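Local coordinates for telomerase reverse transcriptase (PDB 6ZD1), which probably extends chromosome ends as a reverse transcriptase, adding telomeric DNA repeats copied from a template within the RNA component of the enzyme, at residues L496-R499 against F504-I507; V539-E544 against N549-V554. All blocks are in the same frame, centred on the assembly; numbering follows the deposited sequence.

Contact 1 of 2, residues L496-R499 against F504-I507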
ATOM      1  N   LEU A 496      18.732  19.966 -16.086  1.00 75.91           N
ATOM      2  CA  LEU A 496      17.477  19.567 -15.465  1.00 74.41           C
ATOM      3  C   LEU A 496      17.756  18.655 -14.279  1.00 74.89           C
ATOM      4  O   LEU A 496      18.438  17.639 -14.426  1.00 77.14           O
ATOM      5  CB  LEU A 496      16.577  18.850 -16.474  1.00 72.15           C
ATOM      6  CG  LEU A 496      15.364  18.132 -15.883  1.00 82.42           C
ATOM      7  CD1 LEU A 496      14.347  19.147 -15.396  1.00 77.68           C
ATOM      8  CD2 LEU A 496      14.748  17.173 -16.893  1.00 55.85           C
ATOM      9  N   LEU A 497      17.232  19.022 -13.111  1.00 87.40           N
ATOM     10  CA  LEU A 497      17.319  18.212 -11.903  1.00 64.37           C
ATOM     11  C   LEU A 497      15.922  17.807 -11.456  1.00 62.48           C
ATOM     12  O   LEU A 497      15.008  18.637 -11.423  1.00 72.19           O
ATOM     13  CB  LEU A 497      18.028  18.969 -10.772  1.00 65.38           C
ATOM     14  CG  LEU A 497      18.203  18.237  -9.438  1.00 69.85           C
ATOM     15  CD1 LEU A 497      19.170  17.069  -9.585  1.00 59.12           C
ATOM     16  CD2 LEU A 497      18.665  19.190  -8.343  1.00 60.95           C
ATOM     17  N   LEU A 498      15.767  16.534 -11.098  1.00 58.49           N
ATOM     18  CA  LEU A 498      14.492  15.966 -10.683  1.00 59.55           C
ATOM     19  C   LEU A 498      14.696  15.146  -9.417  1.00 77.87           C
ATOM     20  O   LEU A 498      15.747  14.517  -9.237  1.00 73.20           O
ATOM     21  CB  LEU A 498      13.881  15.087 -11.774  1.00 65.59           C
ATOM     22  CG  LEU A 498      13.516  15.754 -13.096  1.00 62.82           C
ATOM     23  CD1 LEU A 498      12.959  14.710 -14.039  1.00 66.92           C
ATOM     24  CD2 LEU A 498      12.510  16.865 -12.863  1.00 72.02           C
ATOM     25  N   ARG A 499      13.696  15.179  -8.532  1.00 83.17           N
ATOM     26  CA  ARG A 499      13.742  14.458  -7.271  1.00 74.21           C
ATOM     27  C   ARG A 499      12.487  13.611  -7.126  1.00 71.13           C
ATOM     28  O   ARG A 499      11.372  14.102  -7.317  1.00 83.74           O
ATOM     29  CB  ARG A 499      13.900  15.413  -6.080  1.00 75.00           C
ATOM     30  CG  ARG A 499      14.114  14.697  -4.755  1.00 78.17           C
ATOM     31  CD  ARG A 499      14.277  15.668  -3.596  1.00 76.28           C
ATOM     32  NE  ARG A 499      13.042  16.391  -3.314  1.00 79.38           N
ATOM     33  CZ  ARG A 499      12.023  15.883  -2.629  1.00 66.25           C
ATOM     34  NH1 ARG A 499      12.090  14.643  -2.162  1.00 64.50           N
ATOM     35  NH2 ARG A 499      10.938  16.614  -2.419  1.00 65.61           N
ATOM     36  N   PHE A 504      17.525  10.698  -7.195  1.00 58.70           N
ATOM     37  CA  PHE A 504      17.814  11.925  -7.919  1.00 69.91           C
ATOM     38  C   PHE A 504      18.313  11.591  -9.315  1.00 71.82           C
ATOM     39  O   PHE A 504      18.973  10.568  -9.525  1.00 60.82           O
ATOM     40  CB  PHE A 504      18.869  12.773  -7.199  1.00 67.67           C
ATOM     41  CG  PHE A 504      18.429  13.300  -5.863  1.00 73.54           C
ATOM     42  CD1 PHE A 504      18.089  14.634  -5.712  1.00 68.42           C
ATOM     43  CD2 PHE A 504      18.372  12.466  -4.755  1.00 73.00           C
ATOM     44  CE1 PHE A 504      17.691  15.129  -4.481  1.00 72.98           C
ATOM     45  CE2 PHE A 504      17.972  12.952  -3.524  1.00 66.91           C
ATOM     46  CZ  PHE A 504      17.632  14.286  -3.386  1.00 58.47           C
ATOM     47  N   ILE A 505      17.990  12.462 -10.270  1.00 61.77           N
ATOM     48  CA  ILE A 505      18.550  12.388 -11.614  1.00 53.37           C
ATOM     49  C   ILE A 505      18.845  13.806 -12.073  1.00 62.35           C
ATOM     50  O   ILE A 505      18.104  14.743 -11.755  1.00 62.93           O
ATOM     51  CB  ILE A 505      17.613  11.660 -12.602  1.00 53.73           C
ATOM     52  CG1 ILE A 505      18.350  11.375 -13.914  1.00 59.28           C
ATOM     53  CG2 ILE A 505      16.353  12.474 -12.865  1.00 63.76           C
ATOM     54  CD1 ILE A 505      17.617  10.445 -14.839  1.00 60.02           C
ATOM     55  N   PHE A 506      19.949  13.968 -12.797  1.00 56.77           N
ATOM     56  CA  PHE A 506      20.354  15.275 -13.295  1.00 70.25           C
ATOM     57  C   PHE A 506      20.888  15.111 -14.706  1.00 72.17           C
ATOM     58  O   PHE A 506      21.861  14.384 -14.921  1.00 71.18           O
ATOM     59  CB  PHE A 506      21.410  15.909 -12.388  1.00 62.05           C
ATOM     60  CG  PHE A 506      22.003  17.162 -12.950  1.00 71.31           C
ATOM     61  CD1 PHE A 506      21.261  18.332 -12.992  1.00 68.53           C
ATOM     62  CD2 PHE A 506      23.297  17.173 -13.446  1.00 66.86           C
ATOM     63  CE1 PHE A 506      21.801  19.493 -13.512  1.00 72.37           C
ATOM     64  CE2 PHE A 506      23.844  18.332 -13.967  1.00 70.76           C
ATOM     65  CZ  PHE A 506      23.095  19.493 -14.002  1.00 72.73           C
ATOM     66  N   ILE A 507      20.261  15.792 -15.659  1.00 62.27           N
ATOM     67  CA  ILE A 507      20.628  15.726 -17.066  1.00 69.34           C
ATOM     68  C   ILE A 507      21.081  17.112 -17.496  1.00 75.14           C
ATOM     69  O   ILE A 507      20.434  18.111 -17.164  1.00 73.52           O
ATOM     70  CB  ILE A 507      19.458  15.237 -17.935  1.00 60.43           C
ATOM     71  CG1 ILE A 507      18.921  13.907 -17.401  1.00 63.96           C
ATOM     72  CG2 ILE A 507      19.895  15.084 -19.386  1.00 73.36           C
ATOM     73  CD1 ILE A 507      17.659  13.440 -18.089  1.00 57.25           C
TER
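Leu496 and Ile507 form a hydrogen-bonded antiparallel pair, Leu496 N giving to Ile507 O at 2.7 Å and Ile507 N to Leu496 O at 2.9 Å. Leu496 O also lies 3.2 Å from Phe506 CD1. Leu496 itself points to the sheet face covered by helix 309-326, where a branched apolar side chain fits against Phe319.

Leu497 turns to the other face and forms a non-hydrogen-bonded antiparallel pair with Phe506. With its CG anti to the backbone N (chi1 -180°), it sends CD1 to within 3.8 Å of Phe506 CB, while its CB sits at the edge of the Phe506 ring. The two side chains cross at about a right angle.

At Leu498 the pairing closes again: Leu498 N reaches Ile505 O at 3.0 Å, and Ile505 N returns a bond to Leu498 O at 3.2 Å. Leu498 CB touches Ile505 CG2 on the face shared with Leu496.

Arg499 runs alongside Phe504, its CG 4.0 Å from the ring centroid in a CH-pi contact. A flat ring suits this site: it carries the arginine chain over one face and also meets the nearly parallel ring of Phe338. A bend at chi3 (68°) then carries the guanidinium beyond the ring to a salt bridge with Asp474 of helix 469-484, serving apolar and charged surroundings alike.

This is the beta hairpin of the reverse transcriptase palm known as motif C, with a Val-Asp-Asp sequence at its turn; in related polymerases an aspartate of this turn helps to bind the catalytic magnesium ions.

Contact 2 of 2, residues V539-E544 against N549-V554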
ATOM      1  N   VAL A 539      25.292   6.280 -10.505  1.00 63.10           N
ATOM      2  CA  VAL A 539      25.507   5.858 -11.885  1.00 70.82           C
ATOM      3  C   VAL A 539      25.584   7.097 -12.769  1.00 69.90           C
ATOM      4  O   VAL A 539      24.753   8.004 -12.649  1.00 64.52           O
ATOM      5  CB  VAL A 539      24.396   4.905 -12.368  1.00 79.96           C
ATOM      6  CG1 VAL A 539      24.593   4.544 -13.833  1.00 69.72           C
ATOM      7  CG2 VAL A 539      24.378   3.648 -11.514  1.00 66.41           C
ATOM      8  N   GLU A 540      26.568   7.128 -13.666  1.00 78.99           N
ATOM      9  CA  GLU A 540      26.775   8.268 -14.546  1.00 75.94           C
ATOM     10  C   GLU A 540      27.060   7.774 -15.954  1.00 67.52           C
ATOM     11  O   GLU A 540      27.934   6.926 -16.152  1.00 71.72           O
ATOM     12  CB  GLU A 540      27.938   9.143 -14.055  1.00 68.13           C
ATOM     13  CG  GLU A 540      28.140  10.420 -14.860  1.00 75.10           C
ATOM     14  CD  GLU A 540      29.465  11.096 -14.562  1.00 91.41           C
ATOM     15  OE1 GLU A 540      30.032  11.730 -15.481  1.00 98.88           O
ATOM     16  OE2 GLU A 540      29.942  10.990 -13.411  1.00 75.93           O
ATOM     17  N   ILE A 541      26.321   8.305 -16.929  1.00 69.19           N
ATOM     18  CA  ILE A 541      26.588   8.056 -18.339  1.00 78.08           C
ATOM     19  C   ILE A 541      26.499   9.380 -19.085  1.00 77.40           C
ATOM     20  O   ILE A 541      25.864  10.334 -18.629  1.00 80.07           O
ATOM     21  CB  ILE A 541      25.633   7.012 -18.967  1.00 71.40           C
ATOM     22  CG1 ILE A 541      24.178   7.458 -18.857  1.00 71.28           C
ATOM     23  CG2 ILE A 541      25.826   5.649 -18.319  1.00 72.67           C
ATOM     24  CD1 ILE A 541      23.220   6.496 -19.517  1.00 89.05           C
ATOM     25  N   ASN A 542      27.179   9.439 -20.229  1.00 85.40           N
ATOM     26  CA  ASN A 542      27.220  10.648 -21.043  1.00 79.50           C
ATOM     27  C   ASN A 542      26.942  10.424 -22.521  1.00 88.38           C
ATOM     28  O   ASN A 542      26.595  11.390 -23.211  1.00 83.80           O
ATOM     29  CB  ASN A 542      28.582  11.346 -20.898  1.00 86.46           C
ATOM     30  CG  ASN A 542      29.752  10.436 -21.227  1.00100.20           C
ATOM     31  OD1 ASN A 542      29.635   9.503 -22.022  1.00100.83           O
ATOM     32  ND2 ASN A 542      30.896  10.711 -20.612  1.00104.88           N
ATOM     33  N   GLY A 543      27.098   9.211 -23.038  1.00 84.22           N
ATOM     34  CA  GLY A 543      26.856   8.979 -24.447  1.00 85.32           C
ATOM     35  C   GLY A 543      27.759   9.781 -25.362  1.00 96.71           C
ATOM     36  O   GLY A 543      27.286  10.432 -26.296  1.00 93.80           O
ATOM     37  N   GLU A 544      29.065   9.760 -25.092  1.00107.55           N
ATOM     38  CA  GLU A 544      30.057  10.319 -26.002  1.00 92.62           C
ATOM     39  C   GLU A 544      30.636   9.264 -26.931  1.00106.97           C
ATOM     40  O   GLU A 544      31.786   9.393 -27.373  1.00106.84           O
ATOM     41  CB  GLU A 544      31.181  11.001 -25.218  1.00 91.00           C
ATOM     42  CG  GLU A 544      30.779  12.289 -24.513  1.00104.29           C
ATOM     43  CD  GLU A 544      31.949  12.957 -23.808  1.00101.77           C
ATOM     44  OE1 GLU A 544      33.052  12.370 -23.788  1.00 89.56           O
ATOM     45  OE2 GLU A 544      31.768  14.070 -23.272  1.00103.40           O
ATOM     46  N   ASN A 549      24.638   4.158 -22.972  1.00 89.69           N
ATOM     47  CA  ASN A 549      23.614   5.137 -23.300  1.00 90.39           C
ATOM     48  C   ASN A 549      22.252   4.834 -22.697  1.00 88.83           C
ATOM     49  O   ASN A 549      21.321   5.620 -22.894  1.00 84.21           O
ATOM     50  CB  ASN A 549      23.481   5.271 -24.820  1.00 83.60           C
ATOM     51  CG  ASN A 549      24.529   6.186 -25.409  1.00111.64           C
ATOM     52  OD1 ASN A 549      24.296   7.382 -25.580  1.00116.59           O
ATOM     53  ND2 ASN A 549      25.699   5.633 -25.712  1.00115.51           N
ATOM     54  N   LYS A 550      22.105   3.729 -21.974  1.00 88.95           N
ATOM     55  CA  LYS A 550      20.871   3.404 -21.274  1.00 69.61           C
ATOM     56  C   LYS A 550      21.089   3.531 -19.773  1.00 71.56           C
ATOM     57  O   LYS A 550      22.046   2.971 -19.229  1.00 71.31           O
ATOM     58  CB  LYS A 550      20.394   1.990 -21.621  1.00 66.48           C
ATOM     59  CG  LYS A 550      19.481   1.908 -22.835  1.00 86.64           C
ATOM     60  CD  LYS A 550      20.237   2.132 -24.135  1.00 94.23           C
ATOM     61  CE  LYS A 550      21.279   1.048 -24.375  1.00106.07           C
ATOM     62  NZ  LYS A 550      21.947   1.212 -25.699  1.00 96.23           N
HETATM   63  N   MSE A 551      20.202   4.263 -19.108  1.00 68.73           N
HETATM   64  CA  MSE A 551      20.206   4.326 -17.652  1.00 68.24           C
HETATM   65  C   MSE A 551      18.812   4.025 -17.111  1.00 64.49           C
HETATM   66  O   MSE A 551      17.811   4.451 -17.686  1.00 68.85           O
HETATM   67  CB  MSE A 551      20.670   5.700 -17.161  1.00 83.58           C
HETATM   68  CG  MSE A 551      20.568   5.876 -15.652  1.00 87.40           C
HETATM   69 SE   MSE A 551      21.071   7.645 -15.006  1.00124.27          SE
HETATM   70  CE  MSE A 551      22.964   7.610 -15.472  1.00 83.77           C
ATOM     71  N   THR A 552      18.748   3.281 -16.010  1.00 78.59           N
ATOM     72  CA  THR A 552      17.484   2.966 -15.356  1.00 79.53           C
ATOM     73  C   THR A 552      17.293   3.905 -14.172  1.00 71.59           C
ATOM     74  O   THR A 552      17.991   3.795 -13.158  1.00 73.65           O
ATOM     75  CB  THR A 552      17.440   1.506 -14.909  1.00 93.05           C
ATOM     76  OG1 THR A 552      17.514   0.655 -16.059  1.00 85.65           O
ATOM     77  CG2 THR A 552      16.143   1.222 -14.168  1.00 98.86           C
ATOM     78  N   PHE A 553      16.360   4.836 -14.311  1.00 75.47           N
ATOM     79  CA  PHE A 553      15.876   5.619 -13.190  1.00 70.98           C
ATOM     80  C   PHE A 553      14.644   4.903 -12.641  1.00 89.95           C
ATOM     81  O   PHE A 553      14.335   3.780 -13.048  1.00100.25           O
ATOM     82  CB  PHE A 553      15.611   7.057 -13.626  1.00 70.98           C
ATOM     83  CG  PHE A 553      15.536   8.029 -12.488  1.00 58.30           C
ATOM     84  CD1 PHE A 553      16.459   7.982 -11.459  1.00 60.70           C
ATOM     85  CD2 PHE A 553      14.547   8.995 -12.452  1.00 66.81           C
ATOM     86  CE1 PHE A 553      16.392   8.876 -10.409  1.00 64.04           C
ATOM     87  CE2 PHE A 553      14.476   9.893 -11.406  1.00 64.86           C
ATOM     88  CZ  PHE A 553      15.404   9.833 -10.383  1.00 68.98           C
ATOM     89  N   VAL A 554      13.932   5.525 -11.700  1.00 88.21           N
ATOM     90  CA  VAL A 554      12.830   4.835 -11.038  1.00 75.33           C
ATOM     91  C   VAL A 554      11.797   4.409 -12.073  1.00 84.92           C
ATOM     92  O   VAL A 554      11.107   5.247 -12.669  1.00 97.99           O
ATOM     93  CB  VAL A 554      12.207   5.740  -9.974  1.00 77.88           C
ATOM     94  CG1 VAL A 554      13.036   5.701  -8.709  1.00 85.29           C
ATOM     95  CG2 VAL A 554      12.122   7.173 -10.490  1.00 66.86           C
TER
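Ile541 and Met551 meet at the middle of this contact, Ile541 CD1 lying 3.6 Å from Met551 CB. The same methyl also rests against the backbone, 3.7 Å from Lys550 C. Further out, Met551 (deposited as selenomethionine) bends at chi3 (-66°), which brings its methyl CE back against the isoleucine, 3.6 Å from Ile541 CG1. CE also meets Val539, 3.4 Å from its carbonyl O and 3.8 Å from CG1, and the two side chains lie alongside, running in opposing senses. A long, unbranched side chain suits this place because it can reach across a gap too wide for backbone pairing, while the branched Val539 and Ile541 offer it a broad apolar surface.

At the other end Gly543 receives Asn549, whose OD1 comes within 3.2 Å of Gly543 CA. Asn549 leaves its backbone pointing away from Gly543, and its amide end comes back to it. Gly543 has a positive phi (61°), and having no side chain it leaves room for that oxygen.

The axes of the short strands 539-541 and 550-553 come no closer than 8.1 Å and the strands share no hydrogen bond, so this is side-chain packing between the edges of two separate sheets: the palm sheet and a three-stranded sheet that, by its place in the chain, probably corresponds to the motif E or primer-grip region of reverse transcriptases.

Each strand is held in its own sheet, Ile541 bonding through its backbone to Met335 and Met551 to Ile558. Lys337 NZ spans the two sheets to reach Thr552 O. Beside Gly543, Asn542 OD1 accepts from Glu544 N at 3.1 Å in an Asx turn, which shapes the chain as it leaves strand 539-541.

In the fold
Contact 1 comes first along the chain and is complete before contact 2 begins; their centres are about 12 Å apart, and both lie in the reverse transcriptase region. They share the four-stranded antiparallel sheet ordered 495-500, 503-508, 334-339, 539-541. Contact 1 joins the two strands at one side of it, whereas contact 2 packs its far edge strand against strand 550-553, an outermost strand of the neighbouring three-stranded sheet. Phe553 touches the hairpin, its CE1 3.2 Å from Phe504 O and its CE2 packed on Ile505 CG2. The hairpin expected to carry a catalytic aspartate is thus in direct touch with the probable primer-grip sheet, consistent with a palm that holds primer and active site in fixed relation.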